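Local coordinates for protein glycosyltransferase (Streptomyces viridochromogenes, PDB 2IV3) that probably transfers a sugar from a nucleotide-activated donor to an acceptor as a GT-B-type glycosyltransferase, and binds UDP, at residues L166-V171 with V192-A197; R151-A156 with R225-A230. All blocks are in the same frame, centred on the assembly; numbering follows the deposited sequence.

Interaction 1. Residues L166-V171 with V192-A197. With UDP (uridine-5'-diphosphate), chain E.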
loop_
_atom_site.group_PDB
_atom_site.type_symbol
_atom_site.label_atom_id
_atom_site.label_comp_id
_atom_site.label_asym_id
_atom_site.label_seq_id
_atom_site.Cartn_x
_atom_site.Cartn_y
_atom_site.Cartn_z
ATOM N N LEU A 166 9.434 15.854 -17.917
ATOM C CA LEU A 166 9.779 15.649 -16.523
ATOM C C LEU A 166 8.838 14.677 -15.855
ATOM O O LEU A 166 7.622 14.807 -15.965
ATOM C CB LEU A 166 9.810 16.984 -15.766
ATOM C CG LEU A 166 10.262 16.958 -14.293
ATOM C CD1 LEU A 166 11.662 16.424 -14.143
ATOM C CD2 LEU A 166 10.186 18.323 -13.671
ATOM N N PHE A 167 9.431 13.685 -15.191
ATOM C CA PHE A 167 8.716 12.798 -14.294
ATOM C C PHE A 167 9.171 13.127 -12.892
ATOM O O PHE A 167 10.376 13.275 -12.609
ATOM C CB PHE A 167 8.961 11.310 -14.625
ATOM C CG PHE A 167 8.171 10.337 -13.743
ATOM C CD1 PHE A 167 6.982 9.751 -14.203
ATOM C CD2 PHE A 167 8.633 9.986 -12.476
ATOM C CE1 PHE A 167 6.258 8.836 -13.404
ATOM C CE2 PHE A 167 7.923 9.092 -11.668
ATOM C CZ PHE A 167 6.734 8.505 -12.130
ATOM N N MET A 168 8.189 13.277 -12.020
ATOM C CA MET A 168 8.490 13.576 -10.631
ATOM C C MET A 168 7.640 12.770 -9.664
ATOM O O MET A 168 6.574 13.223 -9.208
ATOM C CB MET A 168 8.433 15.101 -10.361
ATOM C CG MET A 168 8.801 15.441 -8.945
ATOM S SD MET A 168 10.103 16.661 -8.710
ATOM C CE MET A 168 11.203 16.447 -10.107
ATOM N N GLY A 169 8.105 11.570 -9.333
ATOM C CA GLY A 169 7.389 10.749 -8.344
ATOM C C GLY A 169 8.146 9.477 -8.022
ATOM O O GLY A 169 9.336 9.331 -8.398
ATOM N N ARG A 170 7.489 8.549 -7.316
ATOM C CA ARG A 170 8.100 7.220 -7.167
ATOM C C ARG A 170 8.117 6.447 -8.491
ATOM O O ARG A 170 7.093 6.332 -9.187
ATOM C CB ARG A 170 7.543 6.386 -6.023
ATOM C CG ARG A 170 8.436 6.360 -4.803
ATOM C CD ARG A 170 8.376 5.010 -4.030
ATOM N NE ARG A 170 7.297 4.944 -3.029
ATOM C CZ ARG A 170 5.987 5.120 -3.288
ATOM N NH1 ARG A 170 5.572 5.386 -4.535
ATOM N NH2 ARG A 170 5.094 5.050 -2.293
ATOM N N VAL A 171 9.316 5.999 -8.856
ATOM C CA VAL A 171 9.507 5.205 -10.047
ATOM C C VAL A 171 8.929 3.804 -9.784
ATOM O O VAL A 171 9.640 2.798 -9.606
ATOM C CB VAL A 171 10.987 5.145 -10.486
ATOM C CG1 VAL A 171 11.122 4.394 -11.832
ATOM C CG2 VAL A 171 11.611 6.542 -10.555
ATOM N N VAL A 192 13.608 13.510 -18.034
ATOM C CA VAL A 192 14.229 13.685 -16.736
ATOM C C VAL A 192 13.376 12.927 -15.732
ATOM O O VAL A 192 12.205 13.233 -15.540
ATOM C CB VAL A 192 14.414 15.154 -16.339
ATOM C CG1 VAL A 192 14.802 15.256 -14.865
ATOM C CG2 VAL A 192 15.487 15.766 -17.178
ATOM N N LEU A 193 13.980 11.911 -15.133
ATOM C CA LEU A 193 13.302 10.909 -14.326
ATOM C C LEU A 193 13.623 11.211 -12.883
ATOM O O LEU A 193 14.544 10.659 -12.307
ATOM C CB LEU A 193 13.846 9.521 -14.708
ATOM C CG LEU A 193 13.019 8.246 -14.473
ATOM C CD1 LEU A 193 13.951 7.044 -14.530
ATOM C CD2 LEU A 193 12.274 8.252 -13.154
ATOM N N ALA A 194 12.883 12.131 -12.290
ATOM C CA ALA A 194 13.234 12.558 -10.945
ATOM C C ALA A 194 12.421 11.795 -9.909
ATOM O O ALA A 194 11.220 11.697 -10.020
ATOM C CB ALA A 194 13.068 14.065 -10.812
ATOM N N GLY A 195 13.078 11.206 -8.921
ATOM C CA GLY A 195 12.325 10.418 -7.926
ATOM C C GLY A 195 13.026 9.193 -7.371
ATOM O O GLY A 195 14.025 8.719 -7.951
ATOM N N PRO A 196 12.514 8.685 -6.229
ATOM C CA PRO A 196 12.950 7.406 -5.645
ATOM C C PRO A 196 12.731 6.255 -6.628
ATOM O O PRO A 196 11.613 6.072 -7.154
ATOM C CB PRO A 196 12.039 7.226 -4.432
ATOM C CG PRO A 196 11.499 8.557 -4.130
ATOM C CD PRO A 196 11.472 9.337 -5.416
ATOM N N ALA A 197 13.799 5.515 -6.893
ATOM C CA ALA A 197 13.691 4.266 -7.631
ATOM C C ALA A 197 13.826 3.159 -6.609
ATOM O O ALA A 197 14.931 2.632 -6.369
ATOM C CB ALA A 197 14.773 4.144 -8.685
HETATM N N1 UDP E . 8.595 14.536 -5.213
HETATM C C2 UDP E . 9.758 15.215 -4.809
HETATM N N3 UDP E . 10.957 14.800 -5.278
HETATM C C4 UDP E . 11.047 13.762 -6.114
HETATM C C5 UDP E . 9.924 13.075 -6.530
HETATM C C6 UDP E . 8.684 13.492 -6.044
HETATM O O2 UDP E . 9.674 16.190 -4.022
HETATM O O4 UDP E . 12.132 13.413 -6.546
HETATM C "C1'" UDP E . 7.277 14.961 -4.694
HETATM C "C2'" UDP E . 6.328 15.631 -5.692
HETATM O "O2'" UDP E . 6.528 17.020 -5.915
HETATM C "C3'" UDP E . 4.988 15.464 -5.009
HETATM C "C4'" UDP E . 5.134 14.075 -4.398
HETATM O "O4'" UDP E . 6.553 13.784 -4.335
HETATM O "O3'" UDP E . 4.838 16.487 -4.020
HETATM C "C5'" UDP E . 4.515 13.075 -5.350
HETATM O "O5'" UDP E . 3.198 12.879 -4.908
HETATM P PA UDP E . 2.032 12.395 -5.909
HETATM O O1A UDP E . 0.626 12.529 -5.243
HETATM O O2A UDP E . 2.048 13.076 -7.285
HETATM O O3A UDP E . 2.341 10.837 -6.125
HETATM P PB UDP E . 2.209 9.770 -4.910
HETATM O O1B UDP E . 0.856 9.022 -4.996
HETATM O O2B UDP E . 2.316 10.590 -3.485
HETATM O O3B UDP E . 3.403 8.819 -4.972
#

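Interaction 2. Residues R151-A156 with R225-A230. With UDP (uridine-5'-diphosphate), chain E.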
loop_
_atom_site.group_PDB
_atom_site.type_symbol
_atom_site.label_atom_id
_atom_site.label_comp_id
_atom_site.label_asym_id
_atom_site.label_seq_id
_atom_site.Cartn_x
_atom_site.Cartn_y
_atom_site.Cartn_z
ATOM N N ARG A 151 5.156 29.112 -2.954
ATOM C CA ARG A 151 6.022 27.946 -2.729
ATOM C C ARG A 151 6.835 27.481 -3.949
ATOM O O ARG A 151 7.665 26.576 -3.834
ATOM C CB ARG A 151 5.176 26.769 -2.254
ATOM C CG ARG A 151 4.598 26.909 -0.831
ATOM C CD ARG A 151 5.656 26.713 0.217
ATOM N NE ARG A 151 5.049 26.627 1.534
ATOM C CZ ARG A 151 5.713 26.370 2.668
ATOM N NH1 ARG A 151 7.036 26.169 2.666
ATOM N NH2 ARG A 151 5.040 26.328 3.811
ATOM N N TYR A 152 6.568 28.089 -5.099
ATOM C CA TYR A 152 7.047 27.625 -6.388
ATOM C C TYR A 152 7.662 28.771 -7.174
ATOM O O TYR A 152 7.802 29.887 -6.661
ATOM C CB TYR A 152 5.901 26.908 -7.158
ATOM C CG TYR A 152 5.583 25.578 -6.476
ATOM C CD1 TYR A 152 6.314 24.423 -6.778
ATOM C CD2 TYR A 152 4.614 25.506 -5.466
ATOM C CE1 TYR A 152 6.091 23.249 -6.084
ATOM C CE2 TYR A 152 4.371 24.347 -4.788
ATOM C CZ TYR A 152 5.090 23.214 -5.094
ATOM O OH TYR A 152 4.829 22.053 -4.400
ATOM N N ARG A 153 8.064 28.509 -8.405
ATOM C CA ARG A 153 8.564 29.583 -9.247
ATOM C C ARG A 153 7.411 30.398 -9.766
ATOM O O ARG A 153 6.290 29.900 -9.936
ATOM C CB ARG A 153 9.433 29.044 -10.386
ATOM C CG ARG A 153 10.636 28.231 -9.906
ATOM C CD ARG A 153 11.747 29.113 -9.363
ATOM N NE ARG A 153 12.918 28.357 -8.889
ATOM C CZ ARG A 153 13.447 28.442 -7.663
ATOM N NH1 ARG A 153 12.930 29.250 -6.739
ATOM N NH2 ARG A 153 14.498 27.695 -7.360
ATOM N N SER A 154 7.667 31.680 -9.933
ATOM C CA SER A 154 6.675 32.583 -10.465
ATOM C C SER A 154 7.000 32.894 -11.929
ATOM O O SER A 154 7.948 32.333 -12.538
ATOM C CB SER A 154 6.647 33.867 -9.632
ATOM O OG SER A 154 7.968 34.353 -9.411
ATOM N N ALA A 155 6.197 33.772 -12.511
ATOM C CA ALA A 155 6.517 34.286 -13.825
ATOM C C ALA A 155 7.773 35.149 -13.672
ATOM O O ALA A 155 8.727 35.003 -14.418
ATOM C CB ALA A 155 5.338 35.096 -14.378
ATOM N N ALA A 156 7.751 36.014 -12.652
ATOM C CA ALA A 156 8.811 36.944 -12.337
ATOM C C ALA A 156 10.155 36.244 -12.144
ATOM O O ALA A 156 11.211 36.815 -12.413
ATOM C CB ALA A 156 8.440 37.725 -11.099
ATOM N N ARG A 225 14.322 20.829 -7.106
ATOM C CA ARG A 225 12.911 20.454 -7.367
ATOM C C ARG A 225 12.109 21.570 -8.070
ATOM O O ARG A 225 11.556 21.371 -9.163
ATOM C CB ARG A 225 12.218 19.973 -6.116
ATOM C CG ARG A 225 10.877 19.370 -6.386
ATOM C CD ARG A 225 10.195 19.221 -5.057
ATOM N NE ARG A 225 8.742 19.010 -5.058
ATOM C CZ ARG A 225 7.861 19.948 -4.721
ATOM N NH1 ARG A 225 8.287 21.184 -4.478
ATOM N NH2 ARG A 225 6.546 19.678 -4.684
ATOM N N LEU A 226 12.110 22.748 -7.447
ATOM C CA LEU A 226 11.408 23.940 -7.920
ATOM C C LEU A 226 11.773 24.385 -9.346
ATOM O O LEU A 226 10.874 24.777 -10.106
ATOM C CB LEU A 226 11.644 25.089 -6.924
ATOM C CG LEU A 226 10.916 24.961 -5.588
ATOM C CD1 LEU A 226 11.111 26.187 -4.725
ATOM C CD2 LEU A 226 9.464 24.793 -5.894
ATOM N N ASP A 227 13.075 24.365 -9.665
ATOM C CA ASP A 227 13.599 24.742 -10.967
ATOM C C ASP A 227 13.150 23.731 -11.997
ATOM O O ASP A 227 12.900 24.085 -13.159
ATOM C CB ASP A 227 15.162 24.739 -11.003
ATOM C CG ASP A 227 15.804 25.989 -10.404
ATOM O OD1 ASP A 227 15.128 26.876 -9.850
ATOM O OD2 ASP A 227 17.047 26.093 -10.505
ATOM N N LEU A 228 13.124 22.465 -11.588
ATOM C CA LEU A 228 12.824 21.371 -12.497
ATOM C C LEU A 228 11.382 21.406 -12.904
ATOM O O LEU A 228 11.061 21.211 -14.073
ATOM C CB LEU A 228 13.112 20.018 -11.843
ATOM C CG LEU A 228 14.576 19.622 -11.817
ATOM C CD1 LEU A 228 14.733 18.237 -11.177
ATOM C CD2 LEU A 228 15.125 19.688 -13.234
ATOM N N LEU A 229 10.518 21.604 -11.911
ATOM C CA LEU A 229 9.119 21.847 -12.137
ATOM C C LEU A 229 8.939 23.039 -13.074
ATOM O O LEU A 229 8.043 23.027 -13.895
ATOM C CB LEU A 229 8.428 22.115 -10.797
ATOM C CG LEU A 229 7.467 21.139 -10.082
ATOM C CD1 LEU A 229 7.332 19.753 -10.670
ATOM C CD2 LEU A 229 7.757 21.052 -8.588
ATOM N N ALA A 230 9.799 24.050 -12.970
ATOM C CA ALA A 230 9.596 25.307 -13.704
ATOM C C ALA A 230 10.201 25.327 -15.104
ATOM O O ALA A 230 9.709 26.012 -15.998
ATOM C CB ALA A 230 10.090 26.515 -12.875
HETATM N N1 UDP E . 8.595 14.536 -5.213
HETATM C C2 UDP E . 9.758 15.215 -4.809
HETATM N N3 UDP E . 10.957 14.800 -5.278
HETATM C C4 UDP E . 11.047 13.762 -6.114
HETATM C C5 UDP E . 9.924 13.075 -6.530
HETATM C C6 UDP E . 8.684 13.492 -6.044
HETATM O O2 UDP E . 9.674 16.190 -4.022
HETATM O O4 UDP E . 12.132 13.413 -6.546
HETATM C "C1'" UDP E . 7.277 14.961 -4.694
HETATM C "C2'" UDP E . 6.328 15.631 -5.692
HETATM O "O2'" UDP E . 6.528 17.020 -5.915
HETATM C "C3'" UDP E . 4.988 15.464 -5.009
HETATM C "C4'" UDP E . 5.134 14.075 -4.398
HETATM O "O4'" UDP E . 6.553 13.784 -4.335
HETATM O "O3'" UDP E . 4.838 16.487 -4.020
HETATM C "C5'" UDP E . 4.515 13.075 -5.350
HETATM O "O5'" UDP E . 3.198 12.879 -4.908
HETATM P PA UDP E . 2.032 12.395 -5.909
HETATM O O1A UDP E . 0.626 12.529 -5.243
HETATM O O2A UDP E . 2.048 13.076 -7.285
HETATM O O3A UDP E . 2.341 10.837 -6.125
HETATM P PB UDP E . 2.209 9.770 -4.910
HETATM O O1B UDP E . 0.856 9.022 -4.996
HETATM O O2B UDP E . 2.316 10.590 -3.485
HETATM O O3B UDP E . 3.403 8.819 -4.972
HETATM O O HOH W 1 8.250 25.310 -9.259
#

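Interaction 1. Residues L166-V171 with V192-A197
Phe167 and Leu193 sit level on neighbouring parallel strands, and Phe167 ties the strands by bonding the residues that flank Leu193: Phe167 N gives a nearly straight bond to Val192 O (2.8 Å, 178°), and Phe167 O receives Ala194 N. The pairing runs on past the strand ends through Gly169 N to Ala194 O and Val171 N to Pro196 O. Between these last two bonds a CA-H...O contact, Gly195 CA to Gly169 O at 3.2 Å, brings the two backbones close at the glycines. On one face of the sheet Leu166 CD1 presses tightly against Val192 CG1 at 3.4 Å. The Phe167 and Leu193 side chains run side by side on the other face. At the C-terminal ends of the strands the uracil of UDP lies against the pair: Met168 CG is 3.5 Å from its C6, and Gly195 CA lies 3.3 Å from the uracil O4. The Arg170 side chain crosses the Pro196 ring at about a right angle, Arg170 CG 3.7 Å from Pro196 CB. This is the beta-alpha-beta unit 165-168, 177-187, 191-194 of the C-terminal Rossmann-like domain; helix 177-187 packs on Phe167, helix 222-231 covers Leu166 and Met168, and strands 234-237 and 214-218 flank the pair.

Interaction 2. Residues R151-A156 with R225-A230
Tyr152 and Arg225 meet at their polar ends because the arginine chain is stretched out, with CG trans to the backbone N (chi1 -170°) and the chain extended as far as NE, while the tyrosine's CG lies trans to its carbonyl carbon (chi1 -70°). Arg225 NH2 donates to Tyr152 OH at 2.9 Å, with the hydroxyl in the guanidinium plane. The ring and guanidinium planes are turned 49° apart. NH2 and NE both reach the ribose O2' of UDP, NH2 at 2.9 Å, and NH2 also forms a salt bridge with Glu260. Leu229 CD2 lies over one face of this guanidinium, and the same methyl meets the edge of the Tyr152 ring, 3.7 Å from CE1. Together these contacts would restrict rotation of the nucleotide-binding group, with Tyr152 as a second-shell partner. Leu226 CD2 packs on Arg151 O and, obliquely, on Tyr152 CD1.

Arg153 reaches across the helix and grips Asp227 side-on: NE and NH2 converge on the single oxygen OD1, at 2.8 and 2.7 Å. OD1 is met nearly along its C-O axis by NE but from above the carboxylate plane by NH2. Leu226 CB sits 3.8 Å above the centre of the Arg153 guanidinium, and Ala230 CB packs on Arg153 CG at 3.5 Å. A water accepting weakly from Arg153 N donates to Leu226 O. Residues 151-153 of the loop thereby lie against helix 222-231, with Tyr152 also touching helix 256-263 and Arg151 reaching helix 32-45, where it forms a salt bridge with Asp41.

The two contacts lie about 17 Å apart, centre to centre, and converge on UDP. Along the chain the order is 151-156, 166-171, 192-197, 225-230, so interaction 1 is nested inside the loop that interaction 2 closes. All four segments belong to the glycosyl transferases group 1 region of the chain. They touch directly where helix 222-231 packs on strand 165-168: Met168 SD lies 3.7 Å from Arg225 CG. Interaction 1 offers the uracil the C-terminal ends of two inner strands and the turns that follow, whereas interaction 2 supplies the arginine that holds the ribose. The C-terminal domain thus approaches the nucleoside from two elements, consistent with donor-nucleotide binding in GT-B enzymes.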